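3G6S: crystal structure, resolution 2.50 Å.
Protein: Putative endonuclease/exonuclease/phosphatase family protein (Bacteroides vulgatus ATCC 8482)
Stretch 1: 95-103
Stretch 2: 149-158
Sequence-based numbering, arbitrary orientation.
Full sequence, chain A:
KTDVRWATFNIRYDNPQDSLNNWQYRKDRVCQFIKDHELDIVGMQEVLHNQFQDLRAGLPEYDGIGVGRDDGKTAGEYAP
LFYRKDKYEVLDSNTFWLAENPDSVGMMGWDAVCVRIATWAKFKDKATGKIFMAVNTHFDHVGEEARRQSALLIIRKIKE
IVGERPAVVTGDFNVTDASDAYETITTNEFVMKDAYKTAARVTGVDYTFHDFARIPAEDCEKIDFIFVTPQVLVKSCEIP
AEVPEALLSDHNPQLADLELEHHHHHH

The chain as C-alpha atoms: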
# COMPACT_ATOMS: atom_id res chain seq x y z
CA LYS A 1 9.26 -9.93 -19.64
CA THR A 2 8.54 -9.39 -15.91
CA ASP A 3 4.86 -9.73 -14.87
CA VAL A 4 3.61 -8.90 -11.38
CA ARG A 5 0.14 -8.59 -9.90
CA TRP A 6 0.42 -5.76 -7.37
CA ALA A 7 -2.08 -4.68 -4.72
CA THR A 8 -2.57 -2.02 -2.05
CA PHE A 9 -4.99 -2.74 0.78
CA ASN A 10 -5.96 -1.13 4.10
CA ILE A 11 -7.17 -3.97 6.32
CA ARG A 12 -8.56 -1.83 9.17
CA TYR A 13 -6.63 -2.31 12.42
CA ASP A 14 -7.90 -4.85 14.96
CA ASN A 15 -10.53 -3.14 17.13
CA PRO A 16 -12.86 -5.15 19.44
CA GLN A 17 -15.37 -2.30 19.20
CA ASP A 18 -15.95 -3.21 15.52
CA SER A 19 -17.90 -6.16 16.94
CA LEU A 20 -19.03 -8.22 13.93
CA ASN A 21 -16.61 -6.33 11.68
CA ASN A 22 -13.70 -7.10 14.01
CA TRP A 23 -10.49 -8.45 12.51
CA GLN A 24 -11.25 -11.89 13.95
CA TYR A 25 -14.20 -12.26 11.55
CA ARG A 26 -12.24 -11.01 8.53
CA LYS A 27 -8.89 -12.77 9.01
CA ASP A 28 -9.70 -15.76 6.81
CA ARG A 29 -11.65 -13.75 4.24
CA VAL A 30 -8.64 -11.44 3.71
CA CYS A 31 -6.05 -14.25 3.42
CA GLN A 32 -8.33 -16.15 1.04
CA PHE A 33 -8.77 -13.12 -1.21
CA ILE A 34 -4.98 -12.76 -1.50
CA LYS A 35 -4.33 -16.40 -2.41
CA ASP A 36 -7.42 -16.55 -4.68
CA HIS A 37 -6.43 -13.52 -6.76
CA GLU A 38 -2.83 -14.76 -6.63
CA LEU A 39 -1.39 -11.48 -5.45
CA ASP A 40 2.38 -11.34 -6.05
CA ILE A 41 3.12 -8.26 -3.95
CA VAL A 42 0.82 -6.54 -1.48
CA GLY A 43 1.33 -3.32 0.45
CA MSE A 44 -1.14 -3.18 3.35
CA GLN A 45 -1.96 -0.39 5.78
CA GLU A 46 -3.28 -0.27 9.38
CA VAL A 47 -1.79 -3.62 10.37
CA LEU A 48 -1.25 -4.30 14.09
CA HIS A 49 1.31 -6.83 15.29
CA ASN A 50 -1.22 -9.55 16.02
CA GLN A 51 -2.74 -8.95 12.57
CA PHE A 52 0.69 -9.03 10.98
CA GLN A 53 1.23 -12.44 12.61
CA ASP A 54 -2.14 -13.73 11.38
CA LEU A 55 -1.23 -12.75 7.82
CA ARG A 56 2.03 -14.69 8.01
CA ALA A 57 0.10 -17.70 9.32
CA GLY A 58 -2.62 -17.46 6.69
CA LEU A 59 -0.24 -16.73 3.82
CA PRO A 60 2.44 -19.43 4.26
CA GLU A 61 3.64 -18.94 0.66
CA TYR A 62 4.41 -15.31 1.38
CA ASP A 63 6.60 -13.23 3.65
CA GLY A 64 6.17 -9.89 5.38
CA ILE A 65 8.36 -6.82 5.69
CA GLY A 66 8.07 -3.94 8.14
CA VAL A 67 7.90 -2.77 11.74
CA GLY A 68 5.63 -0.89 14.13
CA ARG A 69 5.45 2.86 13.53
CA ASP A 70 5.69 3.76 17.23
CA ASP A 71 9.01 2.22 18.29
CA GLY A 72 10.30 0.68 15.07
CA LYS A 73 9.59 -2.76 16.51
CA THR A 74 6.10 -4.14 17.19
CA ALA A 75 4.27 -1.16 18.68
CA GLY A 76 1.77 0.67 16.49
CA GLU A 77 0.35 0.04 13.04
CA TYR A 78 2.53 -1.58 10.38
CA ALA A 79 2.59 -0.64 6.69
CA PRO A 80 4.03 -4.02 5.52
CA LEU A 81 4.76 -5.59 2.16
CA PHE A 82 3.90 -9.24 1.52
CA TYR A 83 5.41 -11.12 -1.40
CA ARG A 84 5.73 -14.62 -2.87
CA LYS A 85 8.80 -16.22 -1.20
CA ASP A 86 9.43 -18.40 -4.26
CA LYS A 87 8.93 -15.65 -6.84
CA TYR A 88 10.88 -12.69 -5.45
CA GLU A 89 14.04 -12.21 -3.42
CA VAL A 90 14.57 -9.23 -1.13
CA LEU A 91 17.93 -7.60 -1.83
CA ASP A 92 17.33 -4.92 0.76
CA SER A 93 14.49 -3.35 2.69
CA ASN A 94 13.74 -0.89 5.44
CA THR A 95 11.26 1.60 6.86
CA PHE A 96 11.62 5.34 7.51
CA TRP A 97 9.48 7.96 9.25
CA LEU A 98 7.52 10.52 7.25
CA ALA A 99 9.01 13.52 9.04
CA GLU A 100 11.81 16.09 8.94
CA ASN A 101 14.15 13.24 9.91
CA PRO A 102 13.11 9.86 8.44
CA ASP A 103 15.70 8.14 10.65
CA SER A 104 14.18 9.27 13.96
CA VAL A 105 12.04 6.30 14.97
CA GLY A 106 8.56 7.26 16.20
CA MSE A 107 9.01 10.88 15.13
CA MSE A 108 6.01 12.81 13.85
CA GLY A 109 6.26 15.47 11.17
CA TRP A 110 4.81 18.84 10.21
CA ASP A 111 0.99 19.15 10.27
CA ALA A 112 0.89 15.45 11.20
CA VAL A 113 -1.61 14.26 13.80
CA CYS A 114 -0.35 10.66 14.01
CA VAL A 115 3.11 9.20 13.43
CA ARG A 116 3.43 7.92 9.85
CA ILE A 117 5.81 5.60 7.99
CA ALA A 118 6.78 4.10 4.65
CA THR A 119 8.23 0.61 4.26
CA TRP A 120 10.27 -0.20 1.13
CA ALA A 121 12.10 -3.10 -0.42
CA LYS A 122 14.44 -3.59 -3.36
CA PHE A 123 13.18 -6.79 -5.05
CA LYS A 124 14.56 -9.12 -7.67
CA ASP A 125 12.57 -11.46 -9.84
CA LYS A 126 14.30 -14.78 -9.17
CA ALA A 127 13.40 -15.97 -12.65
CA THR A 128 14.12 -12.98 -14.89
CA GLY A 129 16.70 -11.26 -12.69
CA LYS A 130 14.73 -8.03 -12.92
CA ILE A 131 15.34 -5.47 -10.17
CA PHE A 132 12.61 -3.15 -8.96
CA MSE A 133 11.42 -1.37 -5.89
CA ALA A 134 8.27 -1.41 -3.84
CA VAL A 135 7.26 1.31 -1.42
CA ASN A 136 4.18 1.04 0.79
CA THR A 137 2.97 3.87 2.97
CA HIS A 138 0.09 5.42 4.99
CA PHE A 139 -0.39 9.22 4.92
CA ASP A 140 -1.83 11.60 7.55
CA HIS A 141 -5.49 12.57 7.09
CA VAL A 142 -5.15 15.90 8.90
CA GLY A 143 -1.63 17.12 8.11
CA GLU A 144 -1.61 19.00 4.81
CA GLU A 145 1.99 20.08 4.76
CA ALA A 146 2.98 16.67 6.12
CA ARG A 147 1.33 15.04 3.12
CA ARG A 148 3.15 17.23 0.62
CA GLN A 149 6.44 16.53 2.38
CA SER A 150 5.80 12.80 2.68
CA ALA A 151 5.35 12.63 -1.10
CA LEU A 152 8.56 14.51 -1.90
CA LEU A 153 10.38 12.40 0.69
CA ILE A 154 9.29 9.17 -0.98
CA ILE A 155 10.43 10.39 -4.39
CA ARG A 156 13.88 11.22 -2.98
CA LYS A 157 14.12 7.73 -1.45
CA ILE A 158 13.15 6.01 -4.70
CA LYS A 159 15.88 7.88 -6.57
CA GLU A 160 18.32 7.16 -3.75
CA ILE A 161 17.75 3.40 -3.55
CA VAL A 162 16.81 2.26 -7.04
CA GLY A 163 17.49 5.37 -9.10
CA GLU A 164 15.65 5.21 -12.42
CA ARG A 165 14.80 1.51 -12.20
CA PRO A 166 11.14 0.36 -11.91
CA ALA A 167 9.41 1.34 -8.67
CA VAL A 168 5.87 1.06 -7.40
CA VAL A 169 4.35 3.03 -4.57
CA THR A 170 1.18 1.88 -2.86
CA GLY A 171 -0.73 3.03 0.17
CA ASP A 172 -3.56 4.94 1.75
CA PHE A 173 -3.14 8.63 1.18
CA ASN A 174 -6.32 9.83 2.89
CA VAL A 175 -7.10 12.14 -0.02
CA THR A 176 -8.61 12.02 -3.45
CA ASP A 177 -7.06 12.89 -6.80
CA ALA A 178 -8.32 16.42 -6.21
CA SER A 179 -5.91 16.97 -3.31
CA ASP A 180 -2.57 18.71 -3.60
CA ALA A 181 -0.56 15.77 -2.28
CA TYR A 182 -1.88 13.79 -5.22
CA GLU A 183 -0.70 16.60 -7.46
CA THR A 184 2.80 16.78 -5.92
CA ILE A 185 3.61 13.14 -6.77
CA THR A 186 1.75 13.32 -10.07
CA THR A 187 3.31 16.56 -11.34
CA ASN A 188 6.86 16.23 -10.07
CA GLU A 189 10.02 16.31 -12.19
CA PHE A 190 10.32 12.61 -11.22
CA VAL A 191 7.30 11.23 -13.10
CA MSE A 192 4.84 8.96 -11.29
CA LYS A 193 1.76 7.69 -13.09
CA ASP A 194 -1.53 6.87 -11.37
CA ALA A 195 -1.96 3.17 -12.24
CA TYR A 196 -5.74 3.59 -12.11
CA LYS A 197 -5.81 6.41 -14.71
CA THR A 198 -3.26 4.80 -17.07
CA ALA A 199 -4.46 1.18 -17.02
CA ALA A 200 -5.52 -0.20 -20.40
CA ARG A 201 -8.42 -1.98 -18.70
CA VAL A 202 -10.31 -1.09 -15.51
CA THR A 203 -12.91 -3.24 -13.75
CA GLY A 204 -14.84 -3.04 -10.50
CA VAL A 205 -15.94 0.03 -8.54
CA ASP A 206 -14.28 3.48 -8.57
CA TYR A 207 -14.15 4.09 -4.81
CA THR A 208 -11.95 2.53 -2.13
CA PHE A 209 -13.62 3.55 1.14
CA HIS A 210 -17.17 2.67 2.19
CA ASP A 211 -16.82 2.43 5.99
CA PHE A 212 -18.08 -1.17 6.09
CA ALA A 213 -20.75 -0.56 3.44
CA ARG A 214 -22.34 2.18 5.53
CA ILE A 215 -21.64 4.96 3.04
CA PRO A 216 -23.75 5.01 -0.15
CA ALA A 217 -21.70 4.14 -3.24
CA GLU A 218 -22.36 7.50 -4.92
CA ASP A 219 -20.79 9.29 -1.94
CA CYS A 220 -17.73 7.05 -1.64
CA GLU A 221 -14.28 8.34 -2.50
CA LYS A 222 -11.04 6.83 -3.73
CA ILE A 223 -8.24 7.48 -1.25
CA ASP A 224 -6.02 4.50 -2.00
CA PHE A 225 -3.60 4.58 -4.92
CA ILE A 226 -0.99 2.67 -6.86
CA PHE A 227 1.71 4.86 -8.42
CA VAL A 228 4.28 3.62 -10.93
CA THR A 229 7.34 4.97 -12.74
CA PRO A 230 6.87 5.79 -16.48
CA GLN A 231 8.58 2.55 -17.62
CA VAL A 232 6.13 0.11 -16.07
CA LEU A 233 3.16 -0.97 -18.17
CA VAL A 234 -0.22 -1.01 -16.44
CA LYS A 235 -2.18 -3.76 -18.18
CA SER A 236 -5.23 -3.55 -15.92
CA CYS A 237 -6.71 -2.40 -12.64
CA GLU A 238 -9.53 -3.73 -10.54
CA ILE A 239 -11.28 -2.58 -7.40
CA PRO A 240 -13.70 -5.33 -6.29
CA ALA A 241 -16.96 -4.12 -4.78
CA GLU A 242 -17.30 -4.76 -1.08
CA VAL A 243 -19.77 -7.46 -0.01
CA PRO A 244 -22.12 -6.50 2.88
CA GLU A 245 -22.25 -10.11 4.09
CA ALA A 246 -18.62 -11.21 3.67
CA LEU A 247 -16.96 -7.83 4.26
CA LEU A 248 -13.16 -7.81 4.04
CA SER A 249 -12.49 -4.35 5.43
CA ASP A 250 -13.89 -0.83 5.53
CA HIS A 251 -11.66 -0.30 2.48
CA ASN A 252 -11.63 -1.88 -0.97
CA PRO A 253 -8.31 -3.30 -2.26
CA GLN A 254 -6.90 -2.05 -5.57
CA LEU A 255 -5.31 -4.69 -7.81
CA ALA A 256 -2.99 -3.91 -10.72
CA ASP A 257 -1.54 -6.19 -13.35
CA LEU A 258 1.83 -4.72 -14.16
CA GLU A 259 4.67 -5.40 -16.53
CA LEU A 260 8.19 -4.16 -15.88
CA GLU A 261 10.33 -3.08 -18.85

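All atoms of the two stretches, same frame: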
# COMPACT_ATOMS: atom_id res chain seq x y z
N THR A 95 12.41 0.74 6.64
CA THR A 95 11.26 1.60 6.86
C THR A 95 11.73 2.91 7.49
O THR A 95 12.56 2.89 8.39
CB THR A 95 10.20 0.87 7.76
OG1 THR A 95 9.19 1.80 8.17
CG2 THR A 95 10.85 0.25 8.96
N PHE A 96 11.24 4.04 6.98
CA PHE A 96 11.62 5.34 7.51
C PHE A 96 10.39 6.12 7.93
O PHE A 96 9.27 5.80 7.51
CB PHE A 96 12.42 6.14 6.47
CG PHE A 96 11.70 6.34 5.17
CD1 PHE A 96 10.83 7.42 4.99
CD2 PHE A 96 11.88 5.44 4.12
CE1 PHE A 96 10.14 7.59 3.79
CE2 PHE A 96 11.20 5.60 2.92
CZ PHE A 96 10.33 6.68 2.75
N TRP A 97 10.58 7.15 8.75
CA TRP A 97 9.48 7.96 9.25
C TRP A 97 9.20 9.20 8.41
O TRP A 97 10.10 9.97 8.10
CB TRP A 97 9.74 8.34 10.71
CG TRP A 97 9.37 7.23 11.63
CD1 TRP A 97 8.22 7.13 12.38
CD2 TRP A 97 10.05 5.99 11.79
NE1 TRP A 97 8.15 5.90 12.98
CE2 TRP A 97 9.26 5.17 12.63
CE3 TRP A 97 11.26 5.47 11.28
CZ2 TRP A 97 9.64 3.88 12.99
CZ3 TRP A 97 11.64 4.18 11.64
CH2 TRP A 97 10.82 3.40 12.48
N LEU A 98 7.93 9.37 8.04
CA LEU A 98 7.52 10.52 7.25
C LEU A 98 7.57 11.76 8.14
O LEU A 98 6.57 12.17 8.74
CB LEU A 98 6.10 10.31 6.69
CG LEU A 98 5.87 9.05 5.82
CD1 LEU A 98 4.47 9.09 5.20
CD2 LEU A 98 6.92 8.98 4.72
N ALA A 99 8.76 12.34 8.22
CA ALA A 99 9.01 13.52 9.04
C ALA A 99 10.28 14.23 8.57
O ALA A 99 10.92 13.80 7.62
CB ALA A 99 9.13 13.13 10.51
N GLU A 100 10.63 15.31 9.26
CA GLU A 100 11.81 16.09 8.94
C GLU A 100 13.07 15.23 8.98
O GLU A 100 14.06 15.52 8.31
CB GLU A 100 11.92 17.27 9.90
CG GLU A 100 10.71 18.22 9.83
CD GLU A 100 9.42 17.64 10.45
OE1 GLU A 100 8.34 18.22 10.21
OE2 GLU A 100 9.49 16.63 11.17
N ASN A 101 13.03 14.17 9.79
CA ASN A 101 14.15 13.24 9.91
C ASN A 101 13.61 11.81 9.83
O ASN A 101 13.22 11.23 10.84
CB ASN A 101 14.87 13.42 11.23
CG ASN A 101 16.07 12.50 11.35
OD1 ASN A 101 16.61 12.29 12.44
ND2 ASN A 101 16.50 11.94 10.22
N PRO A 102 13.60 11.23 8.63
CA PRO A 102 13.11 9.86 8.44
C PRO A 102 13.83 8.78 9.23
O PRO A 102 13.39 7.63 9.25
CB PRO A 102 13.21 9.67 6.93
CG PRO A 102 14.38 10.53 6.56
CD PRO A 102 14.11 11.78 7.36
N ASP A 103 14.93 9.13 9.89
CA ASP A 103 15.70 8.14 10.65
C ASP A 103 15.35 8.16 12.14
O ASP A 103 15.77 7.28 12.88
CB ASP A 103 17.20 8.37 10.47
CG ASP A 103 17.69 8.00 9.08
OD1 ASP A 103 18.88 8.28 8.77
OD2 ASP A 103 16.90 7.43 8.29
N GLN A 149 5.07 16.90 2.07
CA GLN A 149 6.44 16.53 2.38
C GLN A 149 6.68 15.04 2.27
O GLN A 149 7.73 14.60 1.80
CB GLN A 149 6.83 17.01 3.79
CG GLN A 149 7.00 18.52 3.90
CD GLN A 149 7.88 19.09 2.80
OE1 GLN A 149 8.97 18.58 2.53
NE2 GLN A 149 7.41 20.15 2.15
N SER A 150 5.70 14.26 2.73
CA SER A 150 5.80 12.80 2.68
C SER A 150 5.98 12.32 1.24
O SER A 150 6.74 11.38 0.98
CB SER A 150 4.54 12.16 3.28
OG SER A 150 4.50 12.35 4.67
N ALA A 151 5.28 12.97 0.31
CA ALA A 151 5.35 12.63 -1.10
C ALA A 151 6.74 12.92 -1.66
O ALA A 151 7.36 12.07 -2.30
CB ALA A 151 4.30 13.39 -1.87
N LEU A 152 7.24 14.13 -1.42
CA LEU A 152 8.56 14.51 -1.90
C LEU A 152 9.62 13.61 -1.28
O LEU A 152 10.59 13.24 -1.93
CB LEU A 152 8.84 15.98 -1.56
CG LEU A 152 7.96 16.97 -2.33
CD1 LEU A 152 7.77 18.26 -1.54
CD2 LEU A 152 8.59 17.24 -3.67
N LEU A 153 9.43 13.25 -0.01
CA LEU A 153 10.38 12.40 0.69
C LEU A 153 10.47 11.03 0.02
O LEU A 153 11.56 10.50 -0.18
CB LEU A 153 9.96 12.26 2.15
CG LEU A 153 10.66 11.21 3.01
CD1 LEU A 153 12.15 11.48 3.08
CD2 LEU A 153 10.04 11.23 4.40
N ILE A 154 9.32 10.47 -0.33
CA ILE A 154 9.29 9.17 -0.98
C ILE A 154 10.02 9.22 -2.31
O ILE A 154 10.83 8.34 -2.62
CB ILE A 154 7.83 8.70 -1.18
CG1 ILE A 154 7.22 8.37 0.18
CG2 ILE A 154 7.77 7.47 -2.10
CD1 ILE A 154 5.72 8.13 0.16
N ILE A 155 9.76 10.25 -3.10
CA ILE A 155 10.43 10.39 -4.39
C ILE A 155 11.94 10.39 -4.20
O ILE A 155 12.66 9.68 -4.90
CB ILE A 155 10.01 11.68 -5.13
CG1 ILE A 155 8.54 11.58 -5.55
CG2 ILE A 155 10.88 11.88 -6.36
CD1 ILE A 155 8.06 12.71 -6.44
N ARG A 156 12.44 11.17 -3.24
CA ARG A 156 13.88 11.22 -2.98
C ARG A 156 14.47 9.88 -2.56
O ARG A 156 15.64 9.61 -2.81
CB ARG A 156 14.20 12.27 -1.92
CG ARG A 156 13.83 13.69 -2.31
CD ARG A 156 14.64 14.68 -1.49
NE ARG A 156 14.42 14.53 -0.06
CZ ARG A 156 13.36 15.01 0.59
NH1 ARG A 156 12.42 15.67 -0.07
NH2 ARG A 156 13.25 14.83 1.91
N LYS A 157 13.66 9.04 -1.91
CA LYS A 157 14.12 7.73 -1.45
C LYS A 157 14.12 6.73 -2.60
O LYS A 157 14.93 5.81 -2.63
CB LYS A 157 13.23 7.22 -0.33
CG LYS A 157 13.11 8.19 0.85
CD LYS A 157 14.42 8.33 1.63
CE LYS A 157 14.74 7.05 2.40
NZ LYS A 157 15.90 7.22 3.32
N ILE A 158 13.20 6.90 -3.55
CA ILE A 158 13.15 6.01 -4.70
C ILE A 158 14.36 6.27 -5.57
O ILE A 158 14.97 5.33 -6.08
CB ILE A 158 11.87 6.21 -5.54
CG1 ILE A 158 10.66 5.65 -4.80
CG2 ILE A 158 12.03 5.53 -6.89
CD1 ILE A 158 9.31 6.04 -5.47

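Leu 153 is the hub of this contact. Its CB points from the helix toward the strand and the turn that follows, and with chi1 t and chi2 p its two methyls reach several neighbours at once. CD2 lies 3.7 Å from Phe 96 CE1 and 3.9 Å from Leu 98 CD2, while CD1 is 4.2 Å from Pro 102 CG. A branched aliphatic chain suits this place, filling the space between an aromatic ring, a leucine and a proline.

Phe 96 answers from the strand. Its CB also points toward the helix, and its ring, in the p rotamer, meets Leu 153, Ile 154 and Lys 157. Ile 154 CG1 approaches the ring edge, 4.4 Å from Phe 96 CZ, and Lys 157 covers one face, with CG 3.7 Å from Phe 96 CZ and CE 4.1 Å from the ring centroid in a CH-pi contact. The lysine thus serves as a hydrocarbon lid: its methylenes bury against the aromatic face, while NZ continues past the ring. Trp 97, next along the strand, points away, in keeping with strand alternation.

Beyond the strand the chain turns back, and the backbone hydrogen bond from Trp 97 N to Pro 102 O (2.9 Å) closes the loop that brings the proline up to Leu 153. At Leu 98 the backbones come close, its CA 5.4 Å from Ser 150 CA. A small serine fits there: its OG packs 3.3 Å from Leu 98 CB, and that hydroxyl is hydrogen-bonded elsewhere in the structure.

No hydrogen bond links the stretches, so the 364 Å² buried between them rests on packing. At the polar edge, Asp 103 OD2 comes to 5.1 Å from Lys 157 NZ, too far for a salt bridge; Glu 100 and Asn 101 bury nothing against the helix.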